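Local coordinates for protein adhesin A (Fusobacterium nucleatum, PDB 3ETZ) that probably mediates attachment of the bacterium to host cells, as an elongated antiparallel helical hairpin that oligomerises through a leucine chain, at residues A[63-68]-A[72-77]. The protein carries 1 engineered substitution. Residues are numbered along the deposited sequence; the frame is centred on the assembly and turned at random.
Sequences EANTRF and QYQEAA. Engineered in segment 72-77: A76 (natural residue Leu).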
ATOM      1  N   GLU A  63     -13.681 -15.849 -25.529  1.00 37.68           N
ATOM      2  CA  GLU A  63     -13.714 -15.770 -26.979  1.00 38.67           C
ATOM      3  C   GLU A  63     -12.737 -16.673 -27.717  1.00 37.42           C
ATOM      4  O   GLU A  63     -12.982 -17.026 -28.863  1.00 38.20           O
ATOM      5  CB  GLU A  63     -13.434 -14.334 -27.452  1.00 37.92           C
ATOM      6  CG  GLU A  63     -14.427 -13.289 -26.999  1.00 39.76           C
ATOM      7  CD  GLU A  63     -14.094 -11.923 -27.565  1.00 40.86           C
ATOM      8  OE1 GLU A  63     -12.915 -11.708 -27.935  1.00 39.97           O
ATOM      9  OE2 GLU A  63     -15.001 -11.065 -27.627  1.00 41.38           O
ATOM     10  N   ALA A  64     -11.637 -17.033 -27.072  1.00 36.47           N
ATOM     11  CA  ALA A  64     -10.593 -17.821 -27.722  1.00 38.89           C
ATOM     12  C   ALA A  64     -11.019 -18.975 -28.636  1.00 42.27           C
ATOM     13  O   ALA A  64     -10.548 -19.052 -29.779  1.00 43.49           O
ATOM     14  CB  ALA A  64      -9.601 -18.329 -26.691  1.00 36.93           C
ATOM     15  N   ASN A  65     -11.887 -19.868 -28.156  1.00 43.19           N
ATOM     16  CA  ASN A  65     -12.291 -21.019 -28.979  1.00 45.33           C
ATOM     17  C   ASN A  65     -12.955 -20.644 -30.298  1.00 44.61           C
ATOM     18  O   ASN A  65     -12.912 -21.421 -31.254  1.00 44.76           O
ATOM     19  CB  ASN A  65     -13.217 -21.960 -28.196  1.00 45.72           C
ATOM     20  CG  ASN A  65     -12.491 -22.699 -27.095  1.00 49.87           C
ATOM     21  OD1 ASN A  65     -11.276 -22.909 -27.167  1.00 52.10           O
ATOM     22  ND2 ASN A  65     -13.234 -23.120 -26.070  1.00 51.28           N
ATOM     23  N   THR A  66     -13.567 -19.464 -30.359  1.00 44.15           N
ATOM     24  CA  THR A  66     -14.227 -19.032 -31.585  1.00 43.95           C
ATOM     25  C   THR A  66     -13.522 -17.912 -32.355  1.00 42.49           C
ATOM     26  O   THR A  66     -14.168 -17.165 -33.096  1.00 40.96           O
ATOM     27  CB  THR A  66     -15.657 -18.581 -31.313  1.00 44.43           C
ATOM     28  OG1 THR A  66     -15.649 -17.568 -30.305  1.00 48.17           O
ATOM     29  CG2 THR A  66     -16.500 -19.760 -30.851  1.00 45.84           C
ATOM     30  N   ARG A  67     -12.211 -17.796 -32.173  1.00 40.01           N
ATOM     31  CA  ARG A  67     -11.422 -16.780 -32.874  1.00 38.87           C
ATOM     32  C   ARG A  67     -10.523 -17.473 -33.879  1.00 38.75           C
ATOM     33  O   ARG A  67     -10.136 -18.614 -33.682  1.00 38.01           O
ATOM     34  CB  ARG A  67     -10.520 -15.999 -31.910  1.00 37.52           C
ATOM     35  CG  ARG A  67     -11.245 -15.036 -30.993  1.00 41.82           C
ATOM     36  CD  ARG A  67     -12.275 -14.222 -31.754  1.00 44.70           C
ATOM     37  NE  ARG A  67     -12.720 -13.078 -30.967  1.00 51.49           N
ATOM     38  CZ  ARG A  67     -13.707 -12.260 -31.308  1.00 50.55           C
ATOM     39  NH1 ARG A  67     -14.372 -12.461 -32.428  1.00 52.35           N
ATOM     40  NH2 ARG A  67     -14.010 -11.223 -30.528  1.00 54.62           N
ATOM     41  N   PHE A  68     -10.164 -16.786 -34.954  1.00 38.67           N
ATOM     42  CA  PHE A  68      -9.271 -17.416 -35.901  1.00 38.55           C
ATOM     43  C   PHE A  68      -7.931 -17.616 -35.206  1.00 38.73           C
ATOM     44  O   PHE A  68      -7.331 -18.691 -35.298  1.00 39.32           O
ATOM     45  CB  PHE A  68      -9.072 -16.556 -37.149  1.00 39.69           C
ATOM     46  CG  PHE A  68      -8.137 -17.173 -38.157  1.00 43.02           C
ATOM     47  CD1 PHE A  68      -8.567 -18.210 -38.994  1.00 44.05           C
ATOM     48  CD2 PHE A  68      -6.817 -16.747 -38.244  1.00 43.41           C
ATOM     49  CE1 PHE A  68      -7.684 -18.814 -39.907  1.00 44.04           C
ATOM     50  CE2 PHE A  68      -5.926 -17.335 -39.150  1.00 45.09           C
ATOM     51  CZ  PHE A  68      -6.362 -18.374 -39.982  1.00 44.64           C
ATOM     52  N   GLN A  72      -3.278 -17.326 -29.907  1.00 36.92           N
ATOM     53  CA  GLN A  72      -2.846 -16.026 -29.417  1.00 36.15           C
ATOM     54  C   GLN A  72      -3.840 -15.458 -28.416  1.00 34.98           C
ATOM     55  O   GLN A  72      -3.448 -14.773 -27.480  1.00 33.97           O
ATOM     56  CB  GLN A  72      -2.637 -15.078 -30.597  1.00 39.50           C
ATOM     57  CG  GLN A  72      -1.388 -15.443 -31.374  1.00 44.21           C
ATOM     58  CD  GLN A  72      -1.305 -14.779 -32.710  1.00 50.20           C
ATOM     59  OE1 GLN A  72      -1.311 -13.547 -32.813  1.00 54.71           O
ATOM     60  NE2 GLN A  72      -1.215 -15.593 -33.763  1.00 53.66           N
ATOM     61  N   TYR A  73      -5.131 -15.732 -28.600  1.00 34.86           N
ATOM     62  CA  TYR A  73      -6.098 -15.241 -27.632  1.00 34.51           C
ATOM     63  C   TYR A  73      -5.854 -15.945 -26.302  1.00 35.51           C
ATOM     64  O   TYR A  73      -5.959 -15.337 -25.237  1.00 33.35           O
ATOM     65  CB  TYR A  73      -7.531 -15.497 -28.096  1.00 31.89           C
ATOM     66  CG  TYR A  73      -8.079 -14.346 -28.936  1.00 33.54           C
ATOM     67  CD1 TYR A  73      -7.611 -14.113 -30.237  1.00 31.13           C
ATOM     68  CD2 TYR A  73      -9.020 -13.454 -28.405  1.00 29.90           C
ATOM     69  CE1 TYR A  73      -8.066 -13.018 -30.972  1.00 32.86           C
ATOM     70  CE2 TYR A  73      -9.475 -12.361 -29.140  1.00 30.24           C
ATOM     71  CZ  TYR A  73      -8.995 -12.151 -30.409  1.00 30.20           C
ATOM     72  OH  TYR A  73      -9.416 -11.057 -31.115  1.00 32.84           O
ATOM     73  N   GLN A  74      -5.528 -17.235 -26.381  1.00 37.20           N
ATOM     74  CA  GLN A  74      -5.270 -18.048 -25.192  1.00 39.05           C
ATOM     75  C   GLN A  74      -4.024 -17.556 -24.481  1.00 37.06           C
ATOM     76  O   GLN A  74      -3.988 -17.461 -23.257  1.00 38.61           O
ATOM     77  CB  GLN A  74      -5.082 -19.528 -25.576  1.00 39.82           C
ATOM     78  CG  GLN A  74      -6.314 -20.160 -26.221  1.00 46.25           C
ATOM     79  CD  GLN A  74      -6.156 -21.658 -26.488  1.00 47.77           C
ATOM     80  OE1 GLN A  74      -5.114 -22.116 -26.977  1.00 47.91           O
ATOM     81  NE2 GLN A  74      -7.201 -22.421 -26.184  1.00 46.63           N
ATOM     82  N   GLU A  75      -2.992 -17.268 -25.251  1.00 36.81           N
ATOM     83  CA  GLU A  75      -1.746 -16.782 -24.685  1.00 37.11           C
ATOM     84  C   GLU A  75      -1.942 -15.397 -24.050  1.00 34.26           C
ATOM     85  O   GLU A  75      -1.417 -15.126 -22.988  1.00 33.88           O
ATOM     86  CB  GLU A  75      -0.680 -16.714 -25.768  1.00 38.40           C
ATOM     87  CG  GLU A  75       0.665 -16.278 -25.259  1.00 46.96           C
ATOM     88  CD  GLU A  75       1.746 -16.393 -26.320  1.00 52.71           C
ATOM     89  OE1 GLU A  75       1.707 -17.370 -27.101  1.00 56.06           O
ATOM     90  OE2 GLU A  75       2.645 -15.522 -26.366  1.00 56.58           O
ATOM     91  N   ALA A  76      -2.698 -14.524 -24.704  1.00 31.64           N
ATOM     92  CA  ALA A  76      -2.934 -13.191 -24.154  1.00 31.77           C
ATOM     93  C   ALA A  76      -3.718 -13.273 -22.831  1.00 30.40           C
ATOM     94  O   ALA A  76      -3.422 -12.551 -21.870  1.00 30.06           O
ATOM     95  CB  ALA A  76      -3.691 -12.335 -25.175  1.00 29.99           C
ATOM     96  N   ALA A  77      -4.698 -14.169 -22.775  1.00 29.65           N
ATOM     97  CA  ALA A  77      -5.530 -14.329 -21.583  1.00 30.47           C
ATOM     98  C   ALA A  77      -4.663 -14.837 -20.434  1.00 32.72           C
ATOM     99  O   ALA A  77      -4.761 -14.375 -19.293  1.00 31.42           O
ATOM    100  CB  ALA A  77      -6.652 -15.317 -21.865  1.00 29.98           C
TER
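A64 and Y73 bring the two backbones closest, their CA atoms 5.2 Å apart, where segment 63-68 turns out of helix 5-63 and segment 72-77 forms an early part of helix 70-108. The backbone hydrogen bonds T66 N to E63 O and R67 N to A64 O, each spanning three residues, keep the departing chain curled. A64 suits this narrow approach because its methyl group is small: CB lies 3.8 Å from Y73 CB and equally near Q74 CG, an aliphatic methylene that packs on the alanine while the amide lies further along an extended chain. Y73 reaches across to the turn, and CG of R67 sits 3.5 Å above its ring centre, 3° off the normal, a well-centred CH-pi contact. A bend at chi2 (-45°) then carries the arginine chain past the rim by CE2 and CZ, the guanidinium plane tilted 52° from the ring. There NH2 makes a salt bridge to E63 OE1 (2.9 Å), with weak hydrogen bonds from both NE and NH2. The same OE1 comes within 3.7 Å of Y73 CE2. At this tip of the antiparallel hairpin, apolar and CH-pi contacts join the segments, and the E63-R67 ion pair would help hold the arginine's CG methylene over the tyrosine.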